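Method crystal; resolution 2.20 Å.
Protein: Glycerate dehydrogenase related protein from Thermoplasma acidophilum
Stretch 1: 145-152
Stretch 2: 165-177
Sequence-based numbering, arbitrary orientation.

Stretch 1, residues 145-152: GMRVIAYT
Stretch 2, residues 165-177: ESPADLFRQSDFV

A β-strand, 147-151, packs against a short helix, 167-172, of the same chain. Their axes approach to 8.4 Å and run nearly antiparallel, at 167°, so the strand's C-terminal end lies beside the helix N-terminus; the CA atoms of Y151 and P167 are 6.4 Å apart. G145 (phi/psi 81/17) closes a preceding helix in a Schellman motif, a conformation that favours glycine. From M146 onward the backbone is extended, with phi from -83° to -150° and psi from 112° to 160°. Strand alternation turns I149 and Y151 toward stretch 2 and A150 away. No hydrogen bond crosses the contact, which buries 421 Å² in total.

Stretch 2 opens with E165 (-96/-25), whose backbone O lies 4.1 Å from Y151 CE1, at the ring edge. E165 N donates to D169 OD2 (3.0 Å). S166 (-158/167, chi1 p) is the N-cap: its short side chain lets OG accept from D169 N at 3.3 Å, satisfying an amide that has no helical partner. P167 (-64/-36) begins the helix, where proline suits the first turn because it has no NH to leave unpaired. Its ring covers one face of Y151 (chi1 t, chi2 74°): CD is 3.7 Å from Y151 CE1, and CG sits 3.9 Å from the ring centroid, 13° off the normal, a CH-pi contact. A168 makes no contact with the strand.

One turn on from S166, L170 (chi1 t, chi2 86°) points toward the strand. Its CD1 comes within 3.1 Å of I149 CG2, a tight approach, and 4.1 Å of Y151 CB, so this branched apolar chain fills the space beside both strand residues. F171 makes no contact with the strand.

Q173 (-106/6; chi1 m, chi2 t, chi3 67°) comes next. Its N bonds to L170 O (3.0 Å), while NE2 turns back to make a weak bond to D169 OD1 (3.1 Å). The aliphatic base of this polar side chain still packs: Q173 CB is 3.4 Å from CD1 of I149 (chi1 m, chi2 t), and that methyl also lies 3.0 Å from Q173 O. S174 (-113/145, chi1 m) is buried, but its OG donates to L170 O at 2.7 Å, meeting the hydroxyl's need for an acceptor.

After D175 (-99/-27), F176 starts another strand (-136/140; chi1 m, chi2 -92°). Its CD2 is 4.2 Å from CE of M146, a selenomethionine (chi1 m, chi2 t, chi3 p) whose long, flexible chain reaches the ring obliquely. V177 (-130/127, chi1 t) continues that strand without touching stretch 1.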

# COMPACT_ATOMS: atom_id res chain seq x y z
N GLY B 145 -4.24 7.85 3.11
CA GLY B 145 -4.85 9.16 3.07
C GLY B 145 -6.03 9.27 2.12
O GLY B 145 -6.45 10.36 1.77
N MSE B 146 -6.59 8.15 1.71
CA MSE B 146 -7.71 8.19 0.79
C MSE B 146 -9.01 8.44 1.53
O MSE B 146 -9.09 8.21 2.73
CB MSE B 146 -7.81 6.87 0.03
CG MSE B 146 -6.47 6.37 -0.47
SE MSE B 146 -6.69 4.95 -1.58
CE MSE B 146 -7.22 5.70 -2.90
N ARG B 147 -10.01 8.89 0.80
CA ARG B 147 -11.34 9.13 1.34
C ARG B 147 -12.08 7.86 0.94
O ARG B 147 -11.87 7.35 -0.16
CB ARG B 147 -11.93 10.37 0.67
CG ARG B 147 -13.35 10.70 1.03
CD ARG B 147 -13.84 11.92 0.21
NE ARG B 147 -15.13 12.40 0.67
CZ ARG B 147 -15.36 12.82 1.91
NH1 ARG B 147 -14.38 12.81 2.81
NH2 ARG B 147 -16.57 13.23 2.25
N VAL B 148 -12.96 7.35 1.80
CA VAL B 148 -13.66 6.12 1.46
C VAL B 148 -15.17 6.21 1.34
O VAL B 148 -15.86 6.71 2.21
CB VAL B 148 -13.27 5.00 2.46
CG1 VAL B 148 -14.10 3.75 2.20
CG2 VAL B 148 -11.77 4.70 2.33
N ILE B 149 -15.66 5.72 0.21
CA ILE B 149 -17.07 5.71 -0.07
C ILE B 149 -17.48 4.25 -0.18
O ILE B 149 -16.84 3.44 -0.85
CB ILE B 149 -17.37 6.48 -1.37
CG1 ILE B 149 -17.01 7.95 -1.15
CG2 ILE B 149 -18.84 6.31 -1.77
CD1 ILE B 149 -16.58 8.68 -2.37
N ALA B 150 -18.54 3.91 0.54
CA ALA B 150 -18.98 2.54 0.54
C ALA B 150 -20.41 2.38 0.13
O ALA B 150 -21.28 3.20 0.43
CB ALA B 150 -18.75 1.91 1.90
N TYR B 151 -20.63 1.31 -0.60
CA TYR B 151 -21.96 0.98 -1.02
C TYR B 151 -22.17 -0.38 -0.40
O TYR B 151 -21.53 -1.36 -0.78
CB TYR B 151 -22.06 0.88 -2.52
CG TYR B 151 -23.34 0.20 -2.88
CD1 TYR B 151 -24.56 0.85 -2.77
CD2 TYR B 151 -23.35 -1.15 -3.19
CE1 TYR B 151 -25.77 0.16 -2.94
CE2 TYR B 151 -24.54 -1.85 -3.36
CZ TYR B 151 -25.75 -1.19 -3.23
OH TYR B 151 -26.93 -1.88 -3.40
N THR B 152 -23.07 -0.44 0.57
CA THR B 152 -23.29 -1.71 1.22
C THR B 152 -24.66 -2.02 1.76
O THR B 152 -25.47 -1.14 2.05
CB THR B 152 -22.35 -1.90 2.40
OG1 THR B 152 -22.53 -3.22 2.93
CG2 THR B 152 -22.66 -0.88 3.48
N GLU B 165 -25.95 5.63 -1.96
CA GLU B 165 -27.33 5.19 -2.09
C GLU B 165 -27.50 4.11 -3.11
O GLU B 165 -28.44 3.32 -3.05
CB GLU B 165 -28.17 6.37 -2.49
CG GLU B 165 -27.76 7.60 -1.77
CD GLU B 165 -28.77 8.68 -2.00
OE1 GLU B 165 -29.24 8.80 -3.15
OE2 GLU B 165 -29.10 9.39 -1.03
N SER B 166 -26.59 4.08 -4.06
CA SER B 166 -26.68 3.11 -5.10
C SER B 166 -25.29 2.97 -5.68
O SER B 166 -24.40 3.77 -5.39
CB SER B 166 -27.64 3.60 -6.18
OG SER B 166 -27.32 4.92 -6.57
N PRO B 167 -25.08 1.92 -6.47
CA PRO B 167 -23.78 1.69 -7.09
C PRO B 167 -23.47 2.83 -8.06
O PRO B 167 -22.32 3.26 -8.18
CB PRO B 167 -23.98 0.35 -7.79
CG PRO B 167 -24.97 -0.34 -6.90
CD PRO B 167 -25.95 0.74 -6.61
N ALA B 168 -24.48 3.35 -8.74
CA ALA B 168 -24.27 4.46 -9.67
C ALA B 168 -23.80 5.67 -8.88
O ALA B 168 -22.92 6.40 -9.32
CB ALA B 168 -25.56 4.78 -10.46
N ASP B 169 -24.40 5.87 -7.72
CA ASP B 169 -24.01 7.00 -6.87
C ASP B 169 -22.57 6.82 -6.38
O ASP B 169 -21.84 7.79 -6.24
CB ASP B 169 -24.98 7.12 -5.68
CG ASP B 169 -24.53 8.17 -4.66
OD1 ASP B 169 -24.16 9.28 -5.07
OD2 ASP B 169 -24.56 7.88 -3.45
N LEU B 170 -22.17 5.58 -6.14
CA LEU B 170 -20.81 5.28 -5.70
C LEU B 170 -19.82 5.62 -6.81
O LEU B 170 -18.85 6.32 -6.58
CB LEU B 170 -20.68 3.80 -5.31
CG LEU B 170 -19.30 3.37 -4.80
CD1 LEU B 170 -19.17 3.62 -3.29
CD2 LEU B 170 -19.12 1.90 -5.12
N PHE B 171 -20.08 5.14 -8.02
CA PHE B 171 -19.21 5.44 -9.16
C PHE B 171 -19.07 6.93 -9.36
O PHE B 171 -18.00 7.43 -9.70
CB PHE B 171 -19.75 4.81 -10.45
CG PHE B 171 -19.35 3.37 -10.64
CD1 PHE B 171 -19.69 2.41 -9.70
CD2 PHE B 171 -18.58 2.99 -11.74
CE1 PHE B 171 -19.26 1.09 -9.85
CE2 PHE B 171 -18.15 1.67 -11.89
CZ PHE B 171 -18.49 0.73 -10.94
N ARG B 172 -20.15 7.66 -9.11
CA ARG B 172 -20.14 9.10 -9.28
C ARG B 172 -19.24 9.85 -8.32
O ARG B 172 -18.79 10.95 -8.62
CB ARG B 172 -21.56 9.64 -9.17
CG ARG B 172 -22.42 9.43 -10.41
CD ARG B 172 -23.51 10.48 -10.45
NE ARG B 172 -24.55 10.23 -9.46
CZ ARG B 172 -25.52 9.33 -9.60
NH1 ARG B 172 -25.58 8.60 -10.70
NH2 ARG B 172 -26.44 9.17 -8.65
N GLN B 173 -18.97 9.27 -7.15
CA GLN B 173 -18.13 9.92 -6.16
C GLN B 173 -16.75 9.29 -6.07
O GLN B 173 -15.97 9.63 -5.20
CB GLN B 173 -18.78 9.82 -4.77
CG GLN B 173 -20.17 10.38 -4.66
CD GLN B 173 -20.74 10.20 -3.27
OE1 GLN B 173 -20.25 10.81 -2.32
NE2 GLN B 173 -21.75 9.35 -3.15
N SER B 174 -16.46 8.36 -6.97
CA SER B 174 -15.18 7.65 -6.92
C SER B 174 -14.15 7.87 -8.03
O SER B 174 -14.49 8.05 -9.20
CB SER B 174 -15.45 6.15 -6.80
OG SER B 174 -16.34 5.90 -5.74
N ASP B 175 -12.88 7.85 -7.63
CA ASP B 175 -11.77 7.96 -8.57
C ASP B 175 -11.29 6.54 -8.81
O ASP B 175 -10.72 6.21 -9.85
CB ASP B 175 -10.65 8.82 -7.98
CG ASP B 175 -11.09 10.23 -7.71
OD1 ASP B 175 -11.60 10.89 -8.63
OD2 ASP B 175 -10.94 10.70 -6.58
N PHE B 176 -11.52 5.71 -7.80
CA PHE B 176 -11.15 4.32 -7.82
C PHE B 176 -12.33 3.55 -7.27
O PHE B 176 -12.97 3.98 -6.31
CB PHE B 176 -9.95 4.06 -6.92
CG PHE B 176 -8.72 4.83 -7.31
CD1 PHE B 176 -7.79 4.28 -8.18
CD2 PHE B 176 -8.52 6.10 -6.84
CE1 PHE B 176 -6.67 5.00 -8.56
CE2 PHE B 176 -7.40 6.83 -7.22
CZ PHE B 176 -6.48 6.28 -8.08
N VAL B 177 -12.62 2.41 -7.87
CA VAL B 177 -13.70 1.59 -7.40
C VAL B 177 -13.21 0.18 -7.23
O VAL B 177 -12.63 -0.41 -8.14
CB VAL B 177 -14.89 1.57 -8.36
CG1 VAL B 177 -15.80 0.38 -8.00
CG2 VAL B 177 -15.64 2.89 -8.29